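Local coordinates for putative PAS/PAC sensor protein (Nakamurella multipartita DSM 44233, PDB 6HMJ) that senses blue light through a flavin-binding LOV domain and probably binds RNA through its ANTAR domain, coupling illumination to translational control, at residues Lys143-Ala148 with Gly178-Leu183; Pro191-Leu196 with Val350-Glu355. All blocks are in the same frame, centred on the assembly; numbering follows the deposited sequence.

Contact 1 of 2, residues Lys143-Ala148 with Gly178-Leu183; sequences KGIVMA and GMIEGL
Ile145 and Met179 lie side by side, pointing opposite ways. The first belongs to helix 114-149, the second to helix 172-185. Met179 sends CG anti to its backbone N (chi1 -172°), and the thioether then bends at chi3. This turn brings the terminal methyl alongside the branched stem of Ile145, where Met179 CE lies 3.6 Å from Ile145 CG2. Met179 CE is also 3.7 Å from Ile145 CB and 4.0 Å from Ile145 CD1, so it meets the stem, the short branch and the tip of the long branch. Ile145 points CG2 anti to its own N, which also turns that methyl to Leu183. Here the two side chains meet tip to tip, Ile145 CG2 to Leu183 CD2 at 3.8 Å. Both segments fall in the ANTAR region, a helical RNA-binding module in its family, and their short axes pass 11.0 Å apart at 64°. At this spacing only side chains meet, and no hydrogen bond links the segments. Val146 comes to Met179 at a slant and places CG2 3.8 Å from the sulfur, Met179 SD. Ile180 adds a looser touch, its CG1 4.3 Å from Ile145 CD1. Helix 192-202 continues the apolar packing, with Leu196 and Phe200 on Met179. Ile145 also packs on Met147 of the second subunit.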
ATOM      1  N   LYS A 143      -4.332   2.406   2.383  1.00 57.93           N
ATOM      2  CA  LYS A 143      -5.600   1.971   2.954  1.00 60.00           C
ATOM      3  C   LYS A 143      -5.645   0.451   3.055  1.00 60.46           C
ATOM      4  O   LYS A 143      -6.069  -0.102   4.077  1.00 59.54           O
ATOM      5  CB  LYS A 143      -6.773   2.456   2.098  1.00 62.73           C
ATOM      6  CG  LYS A 143      -8.135   2.201   2.739  1.00 65.40           C
ATOM      7  CD  LYS A 143      -9.306   2.403   1.780  1.00 68.23           C
ATOM      8  CE  LYS A 143      -9.374   3.781   1.157  1.00 70.61           C
ATOM      9  NZ  LYS A 143     -10.586   3.882   0.289  1.00 72.51           N
ATOM     10  N   GLY A 144      -5.194  -0.241   2.007  1.00 62.89           N
ATOM     11  CA  GLY A 144      -5.198  -1.694   2.028  1.00 63.50           C
ATOM     12  C   GLY A 144      -4.202  -2.271   3.014  1.00 63.45           C
ATOM     13  O   GLY A 144      -4.485  -3.268   3.684  1.00 65.46           O
ATOM     14  N   ILE A 145      -3.017  -1.662   3.109  1.00 59.58           N
ATOM     15  CA  ILE A 145      -2.019  -2.120   4.071  1.00 55.77           C
ATOM     16  C   ILE A 145      -2.589  -2.068   5.484  1.00 53.27           C
ATOM     17  O   ILE A 145      -2.447  -3.016   6.265  1.00 52.36           O
ATOM     18  CB  ILE A 145      -0.735  -1.280   3.949  1.00 55.12           C
ATOM     19  CG1 ILE A 145      -0.006  -1.618   2.648  1.00 57.17           C
ATOM     20  CG2 ILE A 145       0.172  -1.520   5.145  1.00 56.17           C
ATOM     21  CD1 ILE A 145       1.177  -0.718   2.347  1.00 58.21           C
ATOM     22  N   VAL A 146      -3.235  -0.955   5.832  1.00 52.67           N
ATOM     23  CA  VAL A 146      -3.823  -0.822   7.161  1.00 50.80           C
ATOM     24  C   VAL A 146      -4.957  -1.824   7.350  1.00 49.65           C
ATOM     25  O   VAL A 146      -5.106  -2.415   8.426  1.00 49.07           O
ATOM     26  CB  VAL A 146      -4.299   0.625   7.386  1.00 50.09           C
ATOM     27  CG1 VAL A 146      -5.181   0.712   8.622  1.00 48.68           C
ATOM     28  CG2 VAL A 146      -3.103   1.561   7.512  1.00 50.07           C
ATOM     29  N   MET A 147      -5.780  -2.018   6.317  1.00 50.31           N
ATOM     30  CA  MET A 147      -6.898  -2.952   6.412  1.00 52.61           C
ATOM     31  C   MET A 147      -6.434  -4.329   6.868  1.00 54.15           C
ATOM     32  O   MET A 147      -6.968  -4.894   7.829  1.00 54.05           O
ATOM     33  CB  MET A 147      -7.606  -3.059   5.059  1.00 56.52           C
ATOM     34  CG  MET A 147      -8.557  -1.917   4.747  1.00 59.19           C
ATOM     35  SD  MET A 147      -9.353  -2.119   3.142  1.00 62.85           S
ATOM     36  CE  MET A 147     -10.357  -3.570   3.443  1.00 62.97           C
ATOM     37  N   ALA A 148      -5.437  -4.891   6.182  1.00 55.25           N
ATOM     38  CA  ALA A 148      -5.018  -6.257   6.465  1.00 57.85           C
ATOM     39  C   ALA A 148      -4.037  -6.334   7.629  1.00 57.00           C
ATOM     40  O   ALA A 148      -4.064  -7.309   8.388  1.00 57.15           O
ATOM     41  CB  ALA A 148      -4.403  -6.878   5.208  1.00 59.90           C
ATOM     42  N   GLY A 178       4.547   8.393   3.378  1.00 66.49           N
ATOM     43  CA  GLY A 178       5.483   8.129   4.455  1.00 66.28           C
ATOM     44  C   GLY A 178       5.316   6.743   5.045  1.00 65.66           C
ATOM     45  O   GLY A 178       6.300   6.084   5.393  1.00 66.43           O
ATOM     46  N   MET A 179       4.071   6.278   5.161  1.00 64.41           N
ATOM     47  CA  MET A 179       3.823   4.959   5.729  1.00 63.23           C
ATOM     48  C   MET A 179       4.339   3.858   4.810  1.00 65.01           C
ATOM     49  O   MET A 179       4.883   2.852   5.282  1.00 65.43           O
ATOM     50  CB  MET A 179       2.328   4.771   5.989  1.00 60.10           C
ATOM     51  CG  MET A 179       1.989   3.505   6.752  1.00 58.88           C
ATOM     52  SD  MET A 179       0.254   3.049   6.595  1.00 58.01           S
ATOM     53  CE  MET A 179       0.315   2.122   5.064  1.00 59.82           C
ATOM     54  N   ILE A 180       4.176   4.027   3.498  1.00 64.75           N
ATOM     55  CA  ILE A 180       4.615   3.003   2.557  1.00 65.99           C
ATOM     56  C   ILE A 180       6.136   2.955   2.497  1.00 69.00           C
ATOM     57  O   ILE A 180       6.748   1.891   2.640  1.00 70.52           O
ATOM     58  CB  ILE A 180       3.997   3.255   1.170  1.00 65.18           C
ATOM     59  CG1 ILE A 180       2.468   3.212   1.260  1.00 63.58           C
ATOM     60  CG2 ILE A 180       4.508   2.232   0.165  1.00 67.47           C
ATOM     61  CD1 ILE A 180       1.755   3.643  -0.007  1.00 63.30           C
ATOM     62  N   GLU A 181       6.770   4.110   2.282  1.00 70.94           N
ATOM     63  CA  GLU A 181       8.229   4.161   2.256  1.00 73.94           C
ATOM     64  C   GLU A 181       8.819   3.680   3.577  1.00 73.63           C
ATOM     65  O   GLU A 181       9.780   2.902   3.589  1.00 74.03           O
ATOM     66  CB  GLU A 181       8.691   5.583   1.938  1.00 77.00           C
ATOM     67  CG  GLU A 181       8.321   6.046   0.533  1.00 80.99           C
ATOM     68  CD  GLU A 181       8.624   7.515   0.296  1.00 85.19           C
ATOM     69  OE1 GLU A 181       9.008   8.208   1.261  1.00 86.86           O
ATOM     70  OE2 GLU A 181       8.476   7.976  -0.857  1.00 86.28           O
ATOM     71  N   GLY A 182       8.255   4.129   4.698  1.00 71.15           N
ATOM     72  CA  GLY A 182       8.794   3.746   5.994  1.00 70.60           C
ATOM     73  C   GLY A 182       8.641   2.263   6.270  1.00 70.02           C
ATOM     74  O   GLY A 182       9.578   1.602   6.727  1.00 71.17           O
ATOM     75  N   LEU A 183       7.450   1.722   6.004  1.00 67.31           N
ATOM     76  CA  LEU A 183       7.218   0.296   6.213  1.00 64.01           C
ATOM     77  C   LEU A 183       8.170  -0.540   5.369  1.00 64.64           C
ATOM     78  O   LEU A 183       8.694  -1.560   5.834  1.00 63.65           O
ATOM     79  CB  LEU A 183       5.763  -0.047   5.886  1.00 60.14           C
ATOM     80  CG  LEU A 183       5.367  -1.524   5.937  1.00 58.27           C
ATOM     81  CD1 LEU A 183       5.528  -2.084   7.337  1.00 58.77           C
ATOM     82  CD2 LEU A 183       3.941  -1.700   5.453  1.00 55.67           C
TER

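Contact 2 of 2, residues Pro191-Leu196 with Val350-Glu355; sequences PLRRRL and VTERVE
The Glu352 carboxylate accepts the backbone N-H groups of Arg193 and Arg194 in the first turn of helix 192-202, joining this ANTAR-side helix to helix 351-372, which leaves the LOV (PAS) core. The short axes pass 8.7 Å apart at 53°. Glu352 CB lies 4.2 Å from Arg193 CD; from it CG runs anti to the carbonyl carbon. Glu352 CG meets Pro191 CB at 3.8 Å. The chain bends at chi2 (-70°), bringing CD against Pro191 CB, at the edge of the proline ring, and against Arg193 CB. The two oxygens then divide the two consecutive amides. Glu352 OE2 accepts from Arg193 N at 2.9 Å and OE1 from Arg194 N, both through syn lone pairs. The negative group therefore sits at the helix N-terminus, which would favour its ionised form. Arg193 passes Glu352 at a slant with its chain extended from CG to NE. Its NE and NH2 are held elsewhere, by Ala149 O and a glycerol. Glu355 packs its CB on Arg193 CB, while its OE2 bonds to Ser197. Arg193 NH1 reaches Glu352 O at 3.1 Å, nearly straight and in the guanidinium plane, but well above the carbonyl plane.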
ATOM      1  N   PRO A 191       7.316  -8.157  14.169  1.00 71.79           N
ATOM      2  CA  PRO A 191       5.999  -8.545  13.654  1.00 69.28           C
ATOM      3  C   PRO A 191       5.269  -7.323  13.117  1.00 67.25           C
ATOM      4  O   PRO A 191       5.490  -6.194  13.563  1.00 67.22           O
ATOM      5  CB  PRO A 191       5.300  -9.163  14.870  1.00 68.16           C
ATOM      6  CG  PRO A 191       6.016  -8.619  16.055  1.00 68.54           C
ATOM      7  CD  PRO A 191       7.435  -8.397  15.620  1.00 70.78           C
ATOM      8  N   LEU A 192       4.384  -7.562  12.148  1.00 64.73           N
ATOM      9  CA  LEU A 192       3.922  -6.490  11.269  1.00 62.72           C
ATOM     10  C   LEU A 192       3.284  -5.339  12.041  1.00 59.44           C
ATOM     11  O   LEU A 192       3.596  -4.168  11.793  1.00 59.51           O
ATOM     12  CB  LEU A 192       2.940  -7.053  10.239  1.00 63.44           C
ATOM     13  CG  LEU A 192       2.326  -6.036   9.274  1.00 62.49           C
ATOM     14  CD1 LEU A 192       3.410  -5.239   8.566  1.00 62.77           C
ATOM     15  CD2 LEU A 192       1.432  -6.736   8.261  1.00 62.90           C
ATOM     16  N   ARG A 193       2.381  -5.640  12.975  1.00 56.35           N
ATOM     17  CA  ARG A 193       1.643  -4.565  13.637  1.00 54.72           C
ATOM     18  C   ARG A 193       2.566  -3.697  14.483  1.00 56.98           C
ATOM     19  O   ARG A 193       2.452  -2.465  14.469  1.00 58.08           O
ATOM     20  CB  ARG A 193       0.514  -5.144  14.484  1.00 52.03           C
ATOM     21  CG  ARG A 193      -0.530  -5.850  13.656  1.00 52.13           C
ATOM     22  CD  ARG A 193      -1.584  -6.525  14.507  1.00 51.77           C
ATOM     23  NE  ARG A 193      -2.564  -7.217  13.672  1.00 51.92           N
ATOM     24  CZ  ARG A 193      -3.498  -8.038  14.137  1.00 52.28           C
ATOM     25  NH1 ARG A 193      -3.588  -8.286  15.439  1.00 52.53           N
ATOM     26  NH2 ARG A 193      -4.341  -8.618  13.294  1.00 52.96           N
ATOM     27  N   ARG A 194       3.480  -4.316  15.232  1.00 57.55           N
ATOM     28  CA  ARG A 194       4.512  -3.549  15.921  1.00 57.93           C
ATOM     29  C   ARG A 194       5.332  -2.743  14.922  1.00 56.14           C
ATOM     30  O   ARG A 194       5.603  -1.558  15.137  1.00 54.91           O
ATOM     31  CB  ARG A 194       5.410  -4.499  16.720  1.00 61.11           C
ATOM     32  CG  ARG A 194       6.647  -3.880  17.374  1.00 64.34           C
ATOM     33  CD  ARG A 194       6.301  -3.100  18.631  1.00 66.23           C
ATOM     34  NE  ARG A 194       7.504  -2.672  19.342  1.00 69.43           N
ATOM     35  CZ  ARG A 194       8.284  -3.490  20.045  1.00 71.32           C
ATOM     36  NH1 ARG A 194       7.996  -4.783  20.130  1.00 71.07           N
ATOM     37  NH2 ARG A 194       9.359  -3.016  20.661  1.00 73.25           N
ATOM     38  N   ARG A 195       5.719  -3.377  13.816  1.00 56.66           N
ATOM     39  CA  ARG A 195       6.513  -2.706  12.792  1.00 60.86           C
ATOM     40  C   ARG A 195       5.804  -1.465  12.262  1.00 63.35           C
ATOM     41  O   ARG A 195       6.403  -0.389  12.153  1.00 63.87           O
ATOM     42  CB  ARG A 195       6.794  -3.694  11.660  1.00 61.82           C
ATOM     43  CG  ARG A 195       7.940  -3.330  10.748  1.00 63.60           C
ATOM     44  CD  ARG A 195       7.967  -4.266   9.555  1.00 64.60           C
ATOM     45  NE  ARG A 195       7.768  -5.655   9.966  1.00 64.65           N
ATOM     46  CZ  ARG A 195       7.271  -6.613   9.188  1.00 65.59           C
ATOM     47  NH1 ARG A 195       6.908  -6.349   7.938  1.00 66.83           N
ATOM     48  NH2 ARG A 195       7.130  -7.841   9.665  1.00 65.69           N
ATOM     49  N   LEU A 196       4.521  -1.600  11.917  1.00 63.54           N
ATOM     50  CA  LEU A 196       3.783  -0.476  11.352  1.00 63.57           C
ATOM     51  C   LEU A 196       3.558   0.617  12.390  1.00 61.68           C
ATOM     52  O   LEU A 196       3.608   1.808  12.065  1.00 60.81           O
ATOM     53  CB  LEU A 196       2.452  -0.971  10.788  1.00 63.88           C
ATOM     54  CG  LEU A 196       1.637  -0.015   9.918  1.00 65.47           C
ATOM     55  CD1 LEU A 196       2.461   0.543   8.770  1.00 66.92           C
ATOM     56  CD2 LEU A 196       0.411  -0.744   9.393  1.00 66.05           C
ATOM     57  N   VAL A 350       1.341 -10.945  23.742  1.00 44.11           N
ATOM     58  CA  VAL A 350       0.120 -10.577  23.034  1.00 45.16           C
ATOM     59  C   VAL A 350       0.307  -9.210  22.387  1.00 46.85           C
ATOM     60  O   VAL A 350      -0.650  -8.439  22.246  1.00 47.88           O
ATOM     61  CB  VAL A 350      -1.093 -10.588  23.980  1.00 43.49           C
ATOM     62  CG1 VAL A 350      -1.318 -11.989  24.521  1.00 43.17           C
ATOM     63  CG2 VAL A 350      -0.903  -9.600  25.120  1.00 44.20           C
ATOM     64  N   THR A 351       1.543  -8.905  21.993  1.00 47.92           N
ATOM     65  CA  THR A 351       1.848  -7.593  21.435  1.00 49.68           C
ATOM     66  C   THR A 351       0.988  -7.299  20.210  1.00 50.27           C
ATOM     67  O   THR A 351       0.332  -6.253  20.134  1.00 50.64           O
ATOM     68  CB  THR A 351       3.334  -7.514  21.081  1.00 48.83           C
ATOM     69  OG1 THR A 351       4.118  -7.728  22.260  1.00 46.55           O
ATOM     70  CG2 THR A 351       3.671  -6.153  20.481  1.00 49.79           C
ATOM     71  N   GLU A 352       0.982  -8.213  19.235  1.00 48.16           N
ATOM     72  CA  GLU A 352       0.252  -7.961  17.994  1.00 49.77           C
ATOM     73  C   GLU A 352      -1.234  -7.747  18.256  1.00 50.66           C
ATOM     74  O   GLU A 352      -1.856  -6.866  17.654  1.00 52.37           O
ATOM     75  CB  GLU A 352       0.459  -9.119  17.023  1.00 51.48           C
ATOM     76  CG  GLU A 352       1.856  -9.195  16.447  1.00 54.67           C
ATOM     77  CD  GLU A 352       2.143  -8.057  15.491  1.00 58.37           C
ATOM     78  OE1 GLU A 352       2.785  -7.071  15.913  1.00 58.24           O
ATOM     79  OE2 GLU A 352       1.726  -8.144  14.313  1.00 59.47           O
ATOM     80  N   ARG A 353      -1.820  -8.543  19.149  1.00 49.81           N
ATOM     81  CA  ARG A 353      -3.222  -8.348  19.504  1.00 48.44           C
ATOM     82  C   ARG A 353      -3.428  -6.989  20.161  1.00 50.42           C
ATOM     83  O   ARG A 353      -4.378  -6.266  19.837  1.00 51.56           O
ATOM     84  CB  ARG A 353      -3.685  -9.477  20.424  1.00 46.17           C
ATOM     85  CG  ARG A 353      -5.163  -9.447  20.755  1.00 47.39           C
ATOM     86  CD  ARG A 353      -5.409  -8.868  22.132  1.00 50.75           C
ATOM     87  NE  ARG A 353      -5.021  -9.792  23.190  1.00 52.54           N
ATOM     88  CZ  ARG A 353      -4.956  -9.473  24.478  1.00 53.69           C
ATOM     89  NH1 ARG A 353      -5.250  -8.244  24.882  1.00 54.82           N
ATOM     90  NH2 ARG A 353      -4.595 -10.389  25.363  1.00 53.66           N
ATOM     91  N   VAL A 354      -2.549  -6.627  21.099  1.00 51.33           N
ATOM     92  CA  VAL A 354      -2.675  -5.347  21.789  1.00 51.64           C
ATOM     93  C   VAL A 354      -2.509  -4.195  20.807  1.00 51.88           C
ATOM     94  O   VAL A 354      -3.205  -3.178  20.896  1.00 49.55           O
ATOM     95  CB  VAL A 354      -1.657  -5.258  22.942  1.00 50.55           C
ATOM     96  CG1 VAL A 354      -1.474  -3.809  23.391  1.00 51.17           C
ATOM     97  CG2 VAL A 354      -2.104  -6.126  24.108  1.00 49.43           C
ATOM     98  N   GLU A 355      -1.573  -4.330  19.865  1.00 55.61           N
ATOM     99  CA  GLU A 355      -1.355  -3.274  18.883  1.00 58.62           C
ATOM    100  C   GLU A 355      -2.616  -3.021  18.065  1.00 58.86           C
ATOM    101  O   GLU A 355      -2.958  -1.866  17.776  1.00 58.84           O
ATOM    102  CB  GLU A 355      -0.184  -3.640  17.973  1.00 61.71           C
ATOM    103  CG  GLU A 355       0.540  -2.438  17.394  1.00 65.44           C
ATOM    104  CD  GLU A 355       1.318  -1.671  18.439  1.00 65.07           C
ATOM    105  OE1 GLU A 355       2.204  -2.273  19.077  1.00 63.87           O
ATOM    106  OE2 GLU A 355       1.032  -0.470  18.623  1.00 66.91           O
TER

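Overall arrangement
Contact 1 is apolar packing within the ANTAR helices; contact 2 is a polar joint between that region and the LOV domain. Their centres are 14 Å apart, and they follow in series along the chain. Helices 172-185 and 192-202, successive in sequence, join them directly: Met179 CG lies 3.6 Å from Leu196 CD1, and Leu183 CD1 is 4.0 Å from Leu192 CD1. Contact 2 lies outside the flavin pocket. The side chain of Thr351 is about 12 Å from FMN and about 8 Å from that of the FMN-binding Asn326. Both contacts also touch the second subunit.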